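PDB 3LYE: oxaloacetate acetyl hydrolase from Cryphonectria parasitica, which is a TIM-barrel enzyme of the phosphoenolpyruvate phosphomutase family, which assembles from four copies of the chain and carries calcium ions in the model. Local coordinates for residues P30-D34 with G35-R39; G176-E179 with C180-L184; A211-A214 with P215-L218; F246-A249 with T250-P253. All coordinates share one frame; numbering follows the deposited sequence.

Contact 1 (P30-D34 with G35-R39); sequences PGVYD and GLSAR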
# COMPACT_ATOMS: atom_id res chain seq x y z
N PRO A 30 9.56 -2.70 -24.62
CA PRO A 30 8.11 -2.54 -24.75
C PRO A 30 7.51 -1.93 -23.48
O PRO A 30 7.97 -2.24 -22.37
CB PRO A 30 7.62 -3.98 -24.89
CG PRO A 30 8.68 -4.79 -24.25
CD PRO A 30 9.97 -4.10 -24.57
N GLY A 31 6.51 -1.07 -23.67
CA GLY A 31 5.82 -0.47 -22.54
C GLY A 31 4.85 -1.46 -21.91
O GLY A 31 3.93 -1.92 -22.55
N VAL A 32 5.09 -1.75 -20.65
CA VAL A 32 4.32 -2.65 -19.82
C VAL A 32 3.71 -1.84 -18.69
O VAL A 32 4.23 -0.80 -18.32
CB VAL A 32 5.11 -3.88 -19.37
CG1 VAL A 32 5.63 -4.66 -20.57
CG2 VAL A 32 6.23 -3.49 -18.47
N TYR A 33 2.66 -2.37 -18.08
CA TYR A 33 1.96 -1.63 -17.07
C TYR A 33 1.39 -2.42 -15.91
O TYR A 33 0.80 -1.83 -15.00
CB TYR A 33 0.77 -0.93 -17.74
CG TYR A 33 -0.28 -1.84 -18.30
CD1 TYR A 33 -1.33 -2.27 -17.51
CD2 TYR A 33 -0.22 -2.29 -19.61
CE1 TYR A 33 -2.29 -3.11 -18.00
CE2 TYR A 33 -1.19 -3.14 -20.12
CZ TYR A 33 -2.23 -3.56 -19.31
OH TYR A 33 -3.22 -4.36 -19.84
N ASP A 34 1.59 -3.73 -15.92
CA ASP A 34 1.07 -4.61 -14.88
C ASP A 34 1.80 -5.93 -14.94
O ASP A 34 2.74 -6.09 -15.77
CB ASP A 34 -0.45 -4.77 -14.96
CG ASP A 34 -0.90 -5.74 -16.06
OD1 ASP A 34 -2.01 -6.30 -15.90
OD2 ASP A 34 -0.17 -5.91 -17.06
N GLY A 35 1.39 -6.87 -14.12
CA GLY A 35 2.08 -8.14 -14.08
C GLY A 35 1.90 -8.99 -15.33
O GLY A 35 2.85 -9.59 -15.80
N LEU A 36 0.70 -8.97 -15.89
CA LEU A 36 0.43 -9.76 -17.07
C LEU A 36 1.22 -9.24 -18.27
O LEU A 36 1.87 -10.00 -18.98
CB LEU A 36 -1.05 -9.76 -17.36
CG LEU A 36 -1.46 -10.59 -18.57
CD1 LEU A 36 -1.15 -12.10 -18.36
CD2 LEU A 36 -2.89 -10.39 -18.93
N SER A 37 1.16 -7.94 -18.51
CA SER A 37 1.89 -7.37 -19.64
C SER A 37 3.40 -7.59 -19.45
O SER A 37 4.11 -7.97 -20.40
CB SER A 37 1.58 -5.88 -19.84
OG SER A 37 1.80 -5.14 -18.66
N ALA A 38 3.92 -7.39 -18.25
CA ALA A 38 5.33 -7.61 -18.01
C ALA A 38 5.73 -9.08 -18.20
O ALA A 38 6.75 -9.39 -18.85
CB ALA A 38 5.71 -7.15 -16.62
N ARG A 39 4.93 -9.99 -17.66
CA ARG A 39 5.23 -11.42 -17.80
C ARG A 39 5.20 -11.84 -19.27
O ARG A 39 5.95 -12.71 -19.68
CB ARG A 39 4.22 -12.24 -17.00
CG ARG A 39 4.46 -12.25 -15.50
CD ARG A 39 5.70 -13.01 -15.09
NE ARG A 39 5.63 -13.30 -13.66
CZ ARG A 39 6.54 -14.00 -13.00
NH1 ARG A 39 6.35 -14.21 -11.71
NH2 ARG A 39 7.61 -14.47 -13.62
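The carboxylate oxygen OD2 of D34 is gripped twice by S37, at 2.8 Å by the backbone N and at 2.7 Å by the hydroxyl OG. This is a helix N-cap at a strand-to-helix turn of the TIM barrel, where strand 27-32 hands over to helix 35-43 in a beta-alpha-beta unit. D34 is the capping residue and S37 lies three places on, in the first turn. The two donors come from different directions: S37 N meets OD2 on the syn side, 32° out of the carboxylate plane, whereas S37 OG approaches nearly along the C-O axis. The hydroxyl proton goes to OD2, and S37 OG in turn accepts the N-H of Y33 at 3.0 Å in an almost straight bond (175°). With chi1 at 54°, S37 holds OG between its own N and carbonyl carbon, within reach of both D34 OD2 and Y33 N. The first helical bond follows at the backbone, A38 N to D34 O, 3.0 Å. The other carboxylate oxygen, OD1, is bound by S59 of the second subunit, so one side chain serves both helix cap and subunit interface. V32 CG2 packs on A38 CB at 4.1 Å, and S37 OG lies over one face of the Y33 ring, offset toward the rim, 3.6 Å from CD2.

Contact 2 (G176-E179 with C180-L184); sequences GYEE and CIERL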
# COMPACT_ATOMS: atom_id res chain seq x y z
N GLY A 176 10.77 25.13 -28.54
CA GLY A 176 11.52 24.78 -29.72
C GLY A 176 12.66 23.81 -29.58
O GLY A 176 13.09 23.45 -28.49
N TYR A 177 13.17 23.43 -30.74
CA TYR A 177 14.27 22.49 -30.84
C TYR A 177 15.56 22.93 -30.17
O TYR A 177 16.11 22.18 -29.37
CB TYR A 177 14.46 22.13 -32.30
CG TYR A 177 15.57 21.18 -32.59
CD1 TYR A 177 16.80 21.64 -32.95
CD2 TYR A 177 15.38 19.81 -32.51
CE1 TYR A 177 17.82 20.79 -33.24
CE2 TYR A 177 16.40 18.93 -32.80
CZ TYR A 177 17.63 19.44 -33.15
OH TYR A 177 18.69 18.62 -33.45
N GLU A 178 16.04 24.13 -30.47
CA GLU A 178 17.28 24.62 -29.88
C GLU A 178 17.25 24.54 -28.36
O GLU A 178 18.23 24.12 -27.76
CB GLU A 178 17.57 26.07 -30.29
CG GLU A 178 18.24 26.26 -31.63
CD GLU A 178 18.62 27.73 -31.87
OE1 GLU A 178 19.37 28.31 -31.03
OE2 GLU A 178 18.15 28.30 -32.89
N GLU A 179 16.16 24.99 -27.75
CA GLU A 179 16.01 24.96 -26.30
C GLU A 179 16.13 23.52 -25.80
O GLU A 179 16.78 23.28 -24.79
CB GLU A 179 14.67 25.55 -25.89
CG GLU A 179 14.39 25.53 -24.40
CD GLU A 179 15.40 26.30 -23.58
OE1 GLU A 179 15.58 26.00 -22.39
OE2 GLU A 179 16.01 27.22 -24.13
N CYS A 180 15.53 22.57 -26.52
CA CYS A 180 15.59 21.17 -26.11
C CYS A 180 17.02 20.70 -26.09
O CYS A 180 17.45 20.06 -25.13
CB CYS A 180 14.81 20.27 -27.06
SG CYS A 180 13.04 20.41 -26.88
N ILE A 181 17.77 21.01 -27.14
CA ILE A 181 19.16 20.61 -27.25
C ILE A 181 20.00 21.23 -26.12
O ILE A 181 20.82 20.55 -25.50
CB ILE A 181 19.74 21.00 -28.64
CG1 ILE A 181 19.00 20.26 -29.77
CG2 ILE A 181 21.20 20.67 -28.72
CD1 ILE A 181 18.90 18.73 -29.57
N GLU A 182 19.77 22.50 -25.83
CA GLU A 182 20.54 23.15 -24.76
C GLU A 182 20.18 22.53 -23.40
O GLU A 182 21.05 22.38 -22.53
CB GLU A 182 20.34 24.66 -24.80
CG GLU A 182 20.79 25.28 -26.15
CD GLU A 182 20.75 26.80 -26.16
OE1 GLU A 182 20.27 27.38 -25.16
OE2 GLU A 182 21.20 27.40 -27.16
N ARG A 183 18.92 22.17 -23.20
CA ARG A 183 18.51 21.56 -21.93
C ARG A 183 19.14 20.18 -21.75
O ARG A 183 19.54 19.82 -20.66
CB ARG A 183 17.01 21.41 -21.85
CG ARG A 183 16.33 22.68 -21.55
CD ARG A 183 14.81 22.59 -21.49
NE ARG A 183 14.31 23.91 -21.14
CZ ARG A 183 13.47 24.20 -20.15
NH1 ARG A 183 12.90 23.25 -19.43
NH2 ARG A 183 13.16 25.46 -19.91
N LEU A 184 19.21 19.44 -22.84
CA LEU A 184 19.79 18.11 -22.81
C LEU A 184 21.29 18.22 -22.56
O LEU A 184 21.84 17.45 -21.77
CB LEU A 184 19.47 17.35 -24.08
CG LEU A 184 18.00 16.93 -24.20
CD1 LEU A 184 17.81 16.29 -25.60
CD2 LEU A 184 17.56 15.98 -23.11
O HOH W 1 21.81 26.07 -30.02
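This is a local contact along the first turns of helix 177-189, which comes after strand 164-169 and the short helix 172-175; its side chains meet four residues apart, E179 with R183 and Y177 with I181. G176 is the N-cap, and its O receives C180 N at 3.3 Å; the same backbone pattern continues along the turn. The E179 chain bends at chi2 (60°), which swings its carboxylate toward R183, whose own chain is extended from CG to NE. OE1 thus meets R183 NE at 2.7 Å in a salt bridge. The anti lone pair of OE1 is used, and the oxygen stands at the guanidinium edge, only 6° out of that plane, although the two flat groups are turned 70° apart. Outside partners fix both ends: R183 also pairs with D124, while R142 bridges E179 OE2 and E182 OE1, which would offset the closeness of the two glutamates. On another flank I181 CG1 sits over one face of the Y177 ring, 3.9 Å from its centroid, a CH-pi contact. Y177 packs further on helix 203-213. Salt bridge and CH-pi contact, each from residue i to i+4, thus brace the N-terminal turns of an outer helix of a TIM barrel.

Contact 3 (A211-A214 with P215-L218); sequences AALA and PWPL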
# COMPACT_ATOMS: atom_id res chain seq x y z
N ALA A 211 22.39 13.51 -33.74
CA ALA A 211 23.67 14.06 -34.18
C ALA A 211 24.14 15.26 -33.34
O ALA A 211 25.35 15.46 -33.12
CB ALA A 211 23.57 14.47 -35.64
N ALA A 212 23.20 16.05 -32.83
CA ALA A 212 23.56 17.22 -32.05
C ALA A 212 24.14 16.86 -30.70
O ALA A 212 24.96 17.61 -30.15
CB ALA A 212 22.35 18.08 -31.83
N LEU A 213 23.68 15.74 -30.15
CA LEU A 213 24.16 15.30 -28.84
C LEU A 213 25.21 14.19 -28.90
O LEU A 213 25.81 13.87 -27.88
CB LEU A 213 22.96 14.87 -27.97
CG LEU A 213 22.29 16.18 -27.56
CD1 LEU A 213 20.82 16.06 -27.37
CD2 LEU A 213 23.00 16.75 -26.32
N ALA A 214 25.46 13.64 -30.08
CA ALA A 214 26.46 12.57 -30.22
C ALA A 214 27.78 13.00 -29.58
O ALA A 214 28.22 14.14 -29.78
CB ALA A 214 26.69 12.27 -31.68
N PRO A 215 28.48 12.08 -28.93
CA PRO A 215 28.18 10.66 -28.72
C PRO A 215 27.32 10.33 -27.50
O PRO A 215 27.18 9.16 -27.16
CB PRO A 215 29.57 10.07 -28.50
CG PRO A 215 30.28 11.13 -27.77
CD PRO A 215 29.80 12.44 -28.36
N TRP A 216 26.73 11.33 -26.85
CA TRP A 216 25.90 11.06 -25.67
C TRP A 216 24.66 10.36 -26.19
O TRP A 216 24.01 10.87 -27.11
CB TRP A 216 25.61 12.36 -24.96
CG TRP A 216 24.94 12.26 -23.63
CD1 TRP A 216 25.44 11.67 -22.51
CD2 TRP A 216 23.70 12.83 -23.27
NE1 TRP A 216 24.56 11.83 -21.47
CE2 TRP A 216 23.48 12.54 -21.91
CE3 TRP A 216 22.73 13.55 -23.97
CZ2 TRP A 216 22.35 12.97 -21.23
CZ3 TRP A 216 21.64 14.01 -23.31
CH2 TRP A 216 21.43 13.68 -21.94
N PRO A 217 24.27 9.24 -25.57
CA PRO A 217 23.11 8.51 -26.07
C PRO A 217 21.74 9.08 -25.83
O PRO A 217 21.49 9.71 -24.81
CB PRO A 217 23.21 7.16 -25.34
CG PRO A 217 24.02 7.40 -24.14
CD PRO A 217 24.85 8.62 -24.37
N LEU A 218 20.89 8.89 -26.83
CA LEU A 218 19.50 9.33 -26.78
C LEU A 218 18.58 8.11 -26.80
O LEU A 218 18.89 7.04 -27.35
CB LEU A 218 19.10 10.23 -27.94
CG LEU A 218 19.86 11.55 -28.08
CD1 LEU A 218 19.11 12.46 -29.06
CD2 LEU A 218 20.02 12.20 -26.73
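L213, the last residue of helix 203-213, spreads its two methyl branches between W216 and L218, which follow it round a tight turn. CD2 reaches CE3 of the W216 indole at 4.0 Å, while CD1 meets L218 CD2 at the same separation of 4.0 Å. The two partners are reached differently: the L213 and W216 side chains run side by side and point the same way, whereas L218 comes across L213 at about a right angle. W216 has CG anti to its own N (chi1 -171°), and this lays the indole alongside the leucine. The chi2 of L213, 149°, lies off the usual staggered values, which may reflect mild strain. The backbone brings these groups together through a cis peptide bond before P215: L213 to W216 form a type VI beta turn, closed by W216 N donating to L213 O at 2.9 Å. The indole NE1 is occupied elsewhere, bonded to A192 O, and L213 also packs on L184 of helix 177-189. Apart from the turn-closing bond the contact is apolar, which implies that dispersion and burial hold together the leucine methyls and the six-membered ring of the indole, met through CE3.

Contact 4 (F246-A249 with T250-P253); sequences FSFA and TLAP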
# COMPACT_ATOMS: atom_id res chain seq x y z
N PHE A 246 8.41 1.86 -26.00
CA PHE A 246 7.14 1.83 -26.67
C PHE A 246 5.94 2.06 -25.76
O PHE A 246 5.35 1.11 -25.22
CB PHE A 246 7.07 0.48 -27.40
CG PHE A 246 8.02 0.38 -28.55
CD1 PHE A 246 7.62 0.67 -29.84
CD2 PHE A 246 9.33 0.02 -28.34
CE1 PHE A 246 8.51 0.60 -30.88
CE2 PHE A 246 10.23 -0.02 -29.39
CZ PHE A 246 9.82 0.26 -30.67
N SER A 247 5.59 3.33 -25.61
CA SER A 247 4.45 3.76 -24.82
C SER A 247 3.18 3.26 -25.50
O SER A 247 3.00 3.35 -26.70
CB SER A 247 4.42 5.27 -24.66
OG SER A 247 5.61 5.69 -24.04
N PHE A 248 2.28 2.74 -24.69
CA PHE A 248 1.00 2.19 -25.09
C PHE A 248 1.07 0.87 -25.88
O PHE A 248 0.04 0.39 -26.32
CB PHE A 248 0.15 3.23 -25.83
CG PHE A 248 -0.15 4.43 -25.02
CD1 PHE A 248 0.60 5.58 -25.13
CD2 PHE A 248 -1.19 4.42 -24.12
CE1 PHE A 248 0.32 6.70 -24.34
CE2 PHE A 248 -1.45 5.53 -23.33
CZ PHE A 248 -0.71 6.67 -23.44
N ALA A 249 2.23 0.24 -25.97
CA ALA A 249 2.37 -0.99 -26.75
C ALA A 249 1.53 -2.12 -26.24
O ALA A 249 1.18 -3.01 -27.01
CB ALA A 249 3.80 -1.47 -26.76
N THR A 250 1.26 -2.15 -24.93
CA THR A 250 0.44 -3.22 -24.39
C THR A 250 -0.91 -2.75 -23.88
O THR A 250 -1.88 -3.49 -24.00
CB THR A 250 1.20 -4.06 -23.32
OG1 THR A 250 1.54 -3.26 -22.18
CG2 THR A 250 2.47 -4.70 -23.89
N LEU A 251 -0.99 -1.52 -23.37
CA LEU A 251 -2.27 -1.01 -22.85
C LEU A 251 -3.30 -0.89 -23.96
O LEU A 251 -4.46 -1.25 -23.80
CB LEU A 251 -2.06 0.35 -22.17
CG LEU A 251 -3.23 0.85 -21.32
CD1 LEU A 251 -3.28 0.12 -20.00
CD2 LEU A 251 -3.09 2.30 -21.06
N ALA A 252 -2.88 -0.38 -25.12
CA ALA A 252 -3.78 -0.18 -26.28
C ALA A 252 -4.39 -1.48 -26.82
O ALA A 252 -5.61 -1.59 -26.89
CB ALA A 252 -3.10 0.65 -27.38
N PRO A 253 -3.57 -2.47 -27.15
CA PRO A 253 -4.21 -3.71 -27.63
C PRO A 253 -4.99 -4.40 -26.53
O PRO A 253 -5.97 -5.06 -26.85
CB PRO A 253 -3.03 -4.57 -28.09
CG PRO A 253 -1.81 -3.98 -27.36
CD PRO A 253 -2.10 -2.51 -27.30
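From F246 to A249 the backbone makes a type II beta turn, with F248 at its third position and at a positive phi of 69°; its closing bond, A249 N to F246 O, is weak at 3.3 Å. The chain then enters helix 251-268, and A252 N donates to F248 O at 3.2 Å. The next carbonyl, A249 O, faces P253, which has no N-H to give. Ring atom CG of P253 lies only 3.2 Å from A249 O, and this buried oxygen has no hydrogen-bond partner in the model. Among the side chains, F248 and L251 run side by side in the same direction and touch through CD2 of the ring and CD2 of the leucine, 4.2 Å apart. At chi1 -167° the L251 branch is turned opposite its own N and runs along the phenylalanine. At the base of the side chain, F248 CB rests against A252 CB at 4.4 Å. The turn thus links strand 243-247 to helix 251-268: F248 also packs on V223 of the neighbouring strand 219-223 and on A54 of helix 53-61, while L251 touches A58 of that helix and L36 of the second subunit.

Along the chain the four contacts follow one another in order but form two pairs in space. Contacts 1 and 4, with centres about 9 Å apart, end neighbouring strands of the parallel sheet, 27-32 and 243-247, the first and last in the chain; T250 OG1 lies 2.8 Å from G31 O, a probable hydrogen bond tying the two turns. Contacts 2 and 3 lie about 13 Å apart, centre to centre, where helices 177-189 and 203-213 pack through L184 and L213. Contact 1 and this second pair are on opposite sides of the chain's centre. Contacts 1 and 4 border the second subunit; no other chain of the assembly touches contacts 2 and 3, among outer barrel helices.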